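Local coordinates for protein carbonic anhydrase (Coccomyxa sp. PA, PDB 3UCJ) that probably catalyses the reversible hydration of carbon dioxide to hydrogencarbonate and a proton, using one zinc ion per subunit, at residues A[49-54]-A[101-106]; A[40-45]-A[95-100]. All coordinates share one frame; numbering follows the deposited sequence.

Contact 1 of 2, residues A[49-54]-A[101-106]; sequences DSRVSP and CGHYNC. With ZN (zinc ion), chain C; AZM (5-acetamido-1,3,4-thiadiazole-2-sulfonamide), chain D.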
loop_
_atom_site.group_PDB
_atom_site.type_symbol
_atom_site.label_atom_id
_atom_site.label_comp_id
_atom_site.label_asym_id
_atom_site.label_seq_id
_atom_site.Cartn_x
_atom_site.Cartn_y
_atom_site.Cartn_z
ATOM N N ASP A 49 8.846 16.015 -9.121
ATOM C CA ASP A 49 9.796 17.179 -9.156
ATOM C C ASP A 49 9.152 18.388 -9.861
ATOM O O ASP A 49 8.641 18.264 -10.963
ATOM C CB ASP A 49 11.012 16.714 -9.956
ATOM C CG ASP A 49 12.194 17.728 -9.872
ATOM O OD1 ASP A 49 12.008 18.885 -10.288
ATOM O OD2 ASP A 49 13.230 17.356 -9.298
ATOM N N SER A 50 9.148 19.511 -9.155
ATOM C CA SER A 50 8.553 20.786 -9.578
ATOM C C SER A 50 9.087 21.332 -10.896
ATOM O O SER A 50 8.495 22.279 -11.418
ATOM C CB SER A 50 8.740 21.853 -8.482
ATOM O OG SER A 50 10.134 22.181 -8.334
ATOM N N ARG A 51 10.170 20.749 -11.422
ATOM C CA ARG A 51 10.759 21.283 -12.643
ATOM C C ARG A 51 10.260 20.584 -13.881
ATOM O O ARG A 51 10.720 20.892 -15.023
ATOM C CB ARG A 51 12.266 21.196 -12.542
ATOM C CG ARG A 51 12.749 22.099 -11.492
ATOM C CD ARG A 51 14.221 21.771 -11.158
ATOM N NE ARG A 51 14.420 20.399 -10.624
ATOM C CZ ARG A 51 15.614 19.812 -10.489
ATOM N NH1 ARG A 51 16.759 20.444 -10.899
ATOM N NH2 ARG A 51 15.676 18.548 -10.044
ATOM N N VAL A 52 9.356 19.614 -13.683
ATOM C CA VAL A 52 9.047 18.681 -14.770
ATOM C C VAL A 52 7.513 18.561 -15.000
ATOM O O VAL A 52 6.858 17.618 -14.464
ATOM C CB VAL A 52 9.615 17.252 -14.499
ATOM C CG1 VAL A 52 9.568 16.377 -15.776
ATOM C CG2 VAL A 52 11.081 17.340 -13.889
ATOM N N SER A 53 6.974 19.455 -15.847
ATOM C CA SER A 53 5.512 19.482 -16.076
ATOM C C SER A 53 5.141 18.920 -17.472
ATOM O O SER A 53 5.461 19.560 -18.492
ATOM C CB SER A 53 5.033 20.912 -15.934
ATOM O OG SER A 53 3.696 20.981 -16.376
ATOM N N PRO A 54 4.481 17.750 -17.529
ATOM C CA PRO A 54 4.392 17.068 -18.804
ATOM C C PRO A 54 3.576 17.886 -19.842
ATOM O O PRO A 54 3.982 17.966 -21.037
ATOM C CB PRO A 54 3.670 15.752 -18.462
ATOM C CG PRO A 54 3.216 15.878 -17.092
ATOM C CD PRO A 54 4.116 16.857 -16.411
ATOM N N CYS A 101 8.637 8.631 -17.961
ATOM C CA CYS A 101 9.608 9.698 -18.060
ATOM C C CYS A 101 10.432 9.832 -16.810
ATOM O O CYS A 101 9.873 10.185 -15.771
ATOM C CB CYS A 101 8.866 11.016 -18.329
ATOM S SG CYS A 101 10.054 12.355 -18.744
ATOM N N GLY A 102 11.748 9.594 -16.877
ATOM C CA GLY A 102 12.573 10.038 -15.736
ATOM C C GLY A 102 13.175 11.412 -16.029
ATOM O O GLY A 102 12.928 11.990 -17.102
ATOM N N HIS A 103 13.998 11.922 -15.123
ATOM C CA HIS A 103 14.662 13.209 -15.419
ATOM C C HIS A 103 16.064 13.279 -14.762
ATOM O O HIS A 103 16.291 12.799 -13.629
ATOM C CB HIS A 103 13.817 14.395 -14.953
ATOM C CG HIS A 103 13.716 14.510 -13.468
ATOM N ND1 HIS A 103 14.472 15.385 -12.705
ATOM C CD2 HIS A 103 12.928 13.837 -12.587
ATOM C CE1 HIS A 103 14.120 15.269 -11.427
ATOM N NE2 HIS A 103 13.186 14.342 -11.334
ATOM N N TYR A 104 17.035 13.948 -15.439
ATOM C CA TYR A 104 18.360 14.158 -14.802
ATOM C C TYR A 104 18.218 15.068 -13.632
ATOM O O TYR A 104 17.251 15.832 -13.534
ATOM C CB TYR A 104 19.356 14.732 -15.866
ATOM C CG TYR A 104 19.587 13.685 -16.935
ATOM C CD1 TYR A 104 19.156 13.889 -18.243
ATOM C CD2 TYR A 104 20.182 12.443 -16.612
ATOM C CE1 TYR A 104 19.401 12.966 -19.223
ATOM C CE2 TYR A 104 20.411 11.489 -17.588
ATOM C CZ TYR A 104 19.987 11.759 -18.895
ATOM O OH TYR A 104 20.192 10.851 -19.849
ATOM N N ASN A 105 19.149 14.974 -12.676
ATOM C CA ASN A 105 19.094 15.780 -11.472
ATOM C C ASN A 105 17.901 15.372 -10.537
ATOM O O ASN A 105 17.392 16.170 -9.753
ATOM C CB ASN A 105 19.130 17.334 -11.736
ATOM C CG ASN A 105 19.618 18.116 -10.527
ATOM O OD1 ASN A 105 18.877 18.898 -9.903
ATOM N ND2 ASN A 105 20.941 17.981 -10.218
ATOM N N CYS A 106 17.509 14.101 -10.624
ATOM C CA CYS A 106 16.369 13.559 -9.851
ATOM C C CYS A 106 16.927 13.169 -8.509
ATOM O O CYS A 106 17.660 12.194 -8.417
ATOM C CB CYS A 106 15.822 12.325 -10.583
ATOM S SG CYS A 106 14.418 11.587 -9.541
HETATM ZN ZN ZN C . 12.783 13.367 -9.533
HETATM C C1 AZM D . 13.512 14.493 -5.280
HETATM C C2 AZM D . 14.540 13.739 -3.228
HETATM C C3 AZM D . 14.533 12.082 -1.512
HETATM C C4 AZM D . 14.907 11.746 -0.080
HETATM N N1 AZM D . 13.229 14.521 -8.039
HETATM N N2 AZM D . 15.229 14.756 -3.847
HETATM N N3 AZM D . 14.601 15.243 -5.110
HETATM N N4 AZM D . 15.138 13.120 -2.094
HETATM O O1 AZM D . 11.752 15.919 -6.581
HETATM O O2 AZM D . 11.678 13.510 -6.576
HETATM O O3 AZM D . 13.668 11.434 -2.160
HETATM S S1 AZM D . 12.487 14.770 -6.666
HETATM S S2 AZM D . 13.103 13.298 -4.027
#

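Contact 2 of 2, residues A[40-45]-A[95-100]; sequences PEYLYI and IKHILV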
loop_
_atom_site.group_PDB
_atom_site.type_symbol
_atom_site.label_atom_id
_atom_site.label_comp_id
_atom_site.label_asym_id
_atom_site.label_seq_id
_atom_site.Cartn_x
_atom_site.Cartn_y
_atom_site.Cartn_z
ATOM N N PRO A 40 -7.858 11.516 -23.934
ATOM C CA PRO A 40 -6.425 11.658 -24.123
ATOM C C PRO A 40 -5.915 10.442 -24.834
ATOM O O PRO A 40 -6.414 9.330 -24.599
ATOM C CB PRO A 40 -5.899 11.678 -22.614
ATOM C CG PRO A 40 -6.873 10.800 -21.919
ATOM C CD PRO A 40 -8.193 11.429 -22.495
ATOM N N GLU A 41 -4.878 10.633 -25.656
ATOM C CA GLU A 41 -4.224 9.500 -26.232
ATOM C C GLU A 41 -3.015 9.003 -25.418
ATOM O O GLU A 41 -2.501 7.955 -25.732
ATOM C CB GLU A 41 -3.744 9.821 -27.654
ATOM C CG GLU A 41 -4.993 9.927 -28.574
ATOM C CD GLU A 41 -4.603 10.103 -30.014
ATOM O OE1 GLU A 41 -5.257 9.409 -30.856
ATOM O OE2 GLU A 41 -3.648 10.905 -30.259
ATOM N N TYR A 42 -2.587 9.782 -24.419
ATOM C CA TYR A 42 -1.317 9.497 -23.709
ATOM C C TYR A 42 -1.632 9.341 -22.175
ATOM O O TYR A 42 -2.484 10.061 -21.656
ATOM C CB TYR A 42 -0.394 10.682 -23.812
ATOM C CG TYR A 42 0.202 10.850 -25.206
ATOM C CD1 TYR A 42 1.359 10.145 -25.576
ATOM C CD2 TYR A 42 -0.436 11.688 -26.141
ATOM C CE1 TYR A 42 1.908 10.257 -26.850
ATOM C CE2 TYR A 42 0.107 11.842 -27.435
ATOM C CZ TYR A 42 1.262 11.104 -27.777
ATOM O OH TYR A 42 1.761 11.235 -29.015
ATOM N N LEU A 43 -0.991 8.358 -21.566
ATOM C CA LEU A 43 -0.732 8.421 -20.063
ATOM C C LEU A 43 0.737 8.803 -19.912
ATOM O O LEU A 43 1.560 8.208 -20.571
ATOM C CB LEU A 43 -0.941 7.041 -19.536
ATOM C CG LEU A 43 -0.391 6.807 -18.045
ATOM C CD1 LEU A 43 -1.144 7.685 -17.117
ATOM C CD2 LEU A 43 -0.615 5.369 -17.671
ATOM N N TYR A 44 1.075 9.698 -18.961
ATOM C CA TYR A 44 2.459 9.998 -18.693
ATOM C C TYR A 44 2.609 9.610 -17.186
ATOM O O TYR A 44 1.753 9.946 -16.377
ATOM C CB TYR A 44 2.683 11.457 -18.863
ATOM C CG TYR A 44 3.951 12.070 -18.279
ATOM C CD1 TYR A 44 5.063 12.323 -19.076
ATOM C CD2 TYR A 44 4.010 12.463 -16.907
ATOM C CE1 TYR A 44 6.208 12.951 -18.551
ATOM C CE2 TYR A 44 5.109 13.071 -16.407
ATOM C CZ TYR A 44 6.216 13.314 -17.209
ATOM O OH TYR A 44 7.314 13.902 -16.629
ATOM N N ILE A 45 3.696 8.910 -16.917
ATOM C CA ILE A 45 4.118 8.552 -15.513
ATOM C C ILE A 45 5.498 9.211 -15.392
ATOM O O ILE A 45 6.441 8.844 -16.191
ATOM C CB ILE A 45 4.297 7.097 -15.406
ATOM C CG1 ILE A 45 2.945 6.348 -15.642
ATOM C CG2 ILE A 45 4.851 6.724 -13.939
ATOM C CD1 ILE A 45 3.076 4.853 -15.864
ATOM N N ILE A 95 -6.240 4.665 -23.955
ATOM C CA ILE A 95 -5.191 5.515 -24.426
ATOM C C ILE A 95 -4.354 4.599 -25.335
ATOM O O ILE A 95 -4.432 3.341 -25.221
ATOM C CB ILE A 95 -4.217 5.967 -23.219
ATOM C CG1 ILE A 95 -3.857 4.681 -22.467
ATOM C CG2 ILE A 95 -4.846 7.111 -22.454
ATOM C CD1 ILE A 95 -2.399 4.774 -21.905
ATOM N N LYS A 96 -3.515 5.214 -26.162
ATOM C CA LYS A 96 -2.645 4.499 -27.099
ATOM C C LYS A 96 -1.179 4.408 -26.720
ATOM O O LYS A 96 -0.508 3.466 -27.168
ATOM C CB LYS A 96 -2.719 5.233 -28.473
ATOM C CG LYS A 96 -4.177 5.165 -29.065
ATOM C CD LYS A 96 -4.181 5.749 -30.517
ATOM C CE LYS A 96 -5.590 5.707 -31.051
ATOM N NZ LYS A 96 -5.618 6.742 -32.121
ATOM N N HIS A 97 -0.693 5.369 -25.935
ATOM C CA HIS A 97 0.746 5.490 -25.670
ATOM C C HIS A 97 0.975 5.785 -24.143
ATOM O O HIS A 97 0.352 6.704 -23.598
ATOM C CB HIS A 97 1.341 6.667 -26.433
ATOM C CG HIS A 97 0.904 6.752 -27.871
ATOM N ND1 HIS A 97 1.143 5.726 -28.779
ATOM C CD2 HIS A 97 0.211 7.719 -28.549
ATOM C CE1 HIS A 97 0.641 6.078 -29.966
ATOM N NE2 HIS A 97 0.090 7.284 -29.863
ATOM N N ILE A 98 1.983 5.142 -23.577
ATOM C CA ILE A 98 2.305 5.420 -22.127
ATOM C C ILE A 98 3.769 5.929 -22.160
ATOM O O ILE A 98 4.638 5.243 -22.686
ATOM C CB ILE A 98 2.242 4.143 -21.356
ATOM C CG1 ILE A 98 0.815 3.577 -21.270
ATOM C CG2 ILE A 98 2.767 4.474 -19.909
ATOM C CD1 ILE A 98 0.744 2.139 -20.832
ATOM N N LEU A 99 3.989 7.125 -21.661
ATOM C CA LEU A 99 5.289 7.737 -21.627
ATOM C C LEU A 99 5.807 7.528 -20.186
ATOM O O LEU A 99 5.135 7.956 -19.248
ATOM C CB LEU A 99 5.102 9.211 -21.849
ATOM C CG LEU A 99 4.390 9.701 -23.152
ATOM C CD1 LEU A 99 4.157 11.205 -23.121
ATOM C CD2 LEU A 99 5.281 9.205 -24.330
ATOM N N VAL A 100 6.956 6.857 -20.027
ATOM C CA VAL A 100 7.555 6.690 -18.709
ATOM C C VAL A 100 8.720 7.599 -18.750
ATOM O O VAL A 100 9.705 7.309 -19.447
ATOM C CB VAL A 100 7.993 5.214 -18.538
ATOM C CG1 VAL A 100 8.750 4.954 -17.115
ATOM C CG2 VAL A 100 6.788 4.297 -18.691
#

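Contact 1 of 2, residues A[49-54]-A[101-106]
His103 and Asp49 meet beside the zinc ion. His103 NE2 binds the metal at 2.1 Å, and Asp49 OD2 lies 3.1 Å from His103 CE1, the carboxylate and ring planes 70° apart. Asp49 CG stands anti to the backbone N (chi1 -170°), which carries the carboxylate toward the zinc and Arg51. The same OD2 is 3.1 Å from the inhibitor's N1, itself on the zinc. Cys106 SG is a further ligand, and Cys47 completes the site. Val52 CG2 sits over one face of the imidazole, a CH-pi contact, while Cys106 CB lies against the opposite face. Arg51 grips Asp49 side-on: NE to OD1, and NH2 to OD2 in a nearly straight salt bridge. The anti lone pair of OD1 takes Arg51 N, closing an Asx turn. Across the contact, Arg51 NH1 bonds Asn105 OD1 at 2.8 Å and NH2 bonds Asn105 O. NH1 also bonds Val34 O of the second subunit. An alanine in place of Arg51 would probably leave the Asp49 carboxylate without its charged mate, held by the backbone N alone among the bonds described, and Asn105 without its link to this loop. This Asp–Arg pair beside a Cys-His-Cys zinc site is the hallmark of the beta-class carbonic anhydrase active site.

Contact 2 of 2, residues A[40-45]-A[95-100]
Tyr42 lies across His97, its partner in the parallel pairing of strands 42-45 and 97-100, and its side chain can be followed outward. Tyr42 CB is 4.1 Å from His97 O. With CG beside the backbone N and anti to the carbonyl carbon (chi1 -73°), the ring swings toward the neighbouring strand. Tyr42 CD1 touches both His97 CB and Leu99 CD1, the latter at 3.9 Å. Tyr42 CE1 reaches His97 CD2 at 3.5 Å, with CZ close behind, and Tyr42 OH ends 3.9 Å from His97 CD2. That carbon thus lies over a face of the phenol, though the two ring planes are 42° apart, an oblique pairing. His97 ND1 is held elsewhere, by Ser182 OG.

Between the two faces, Leu43 N bonds His97 O, Leu43 O takes Leu99 N, and Ile45 N meets Leu99 O in a nearly linear bond of 2.9 Å. At the strand entrance Glu41 O accepts from both Lys96 N and His97 N. Lys96 runs alongside Glu41, and Lys96 NZ makes a salt bridge of 3.0 Å to Glu41 OE1. On the face away from Tyr42, Leu43 CB packs on Ile95 CD1 at 3.6 Å, and Ile98 CG2 touches Ile45 CD1; helix 80-92 covers Leu43 and Ile98.

The two faces therefore differ in chemistry: Tyr42, His97 and Leu99 mix aromatic and aliphatic groups, whereas Leu43, Ile45, Ile95 and Ile98 are purely aliphatic. That second face is buried against helix 80-92, the Glu41–Lys96 charges stay at the more exposed N-terminal end, and main-chain bonds set the register.

In the fold
After helix 10-26 the chain enters strand 42-47 through 40-45 and then turns into the loop 49-54. It goes on through strand 65-70 and helix 80-92 before returning along strand 97-103. There contact 2 closes the excursion from 45 to 95, and contact 1 the one from 54 to 101. The segments alternate along the chain, so the two closures cross, their centres about 16 Å apart. They join directly: Cys101 N probably bonds Ile45 O, and Tyr44 packs on Val52, Pro54 and Cys101. Contact 2 pairs central strands of the sheet; contact 1 joins the loop after strand 42-47 to the end of strand 97-103 and the turn beyond it, beside the zinc. Both also touch the second subunit.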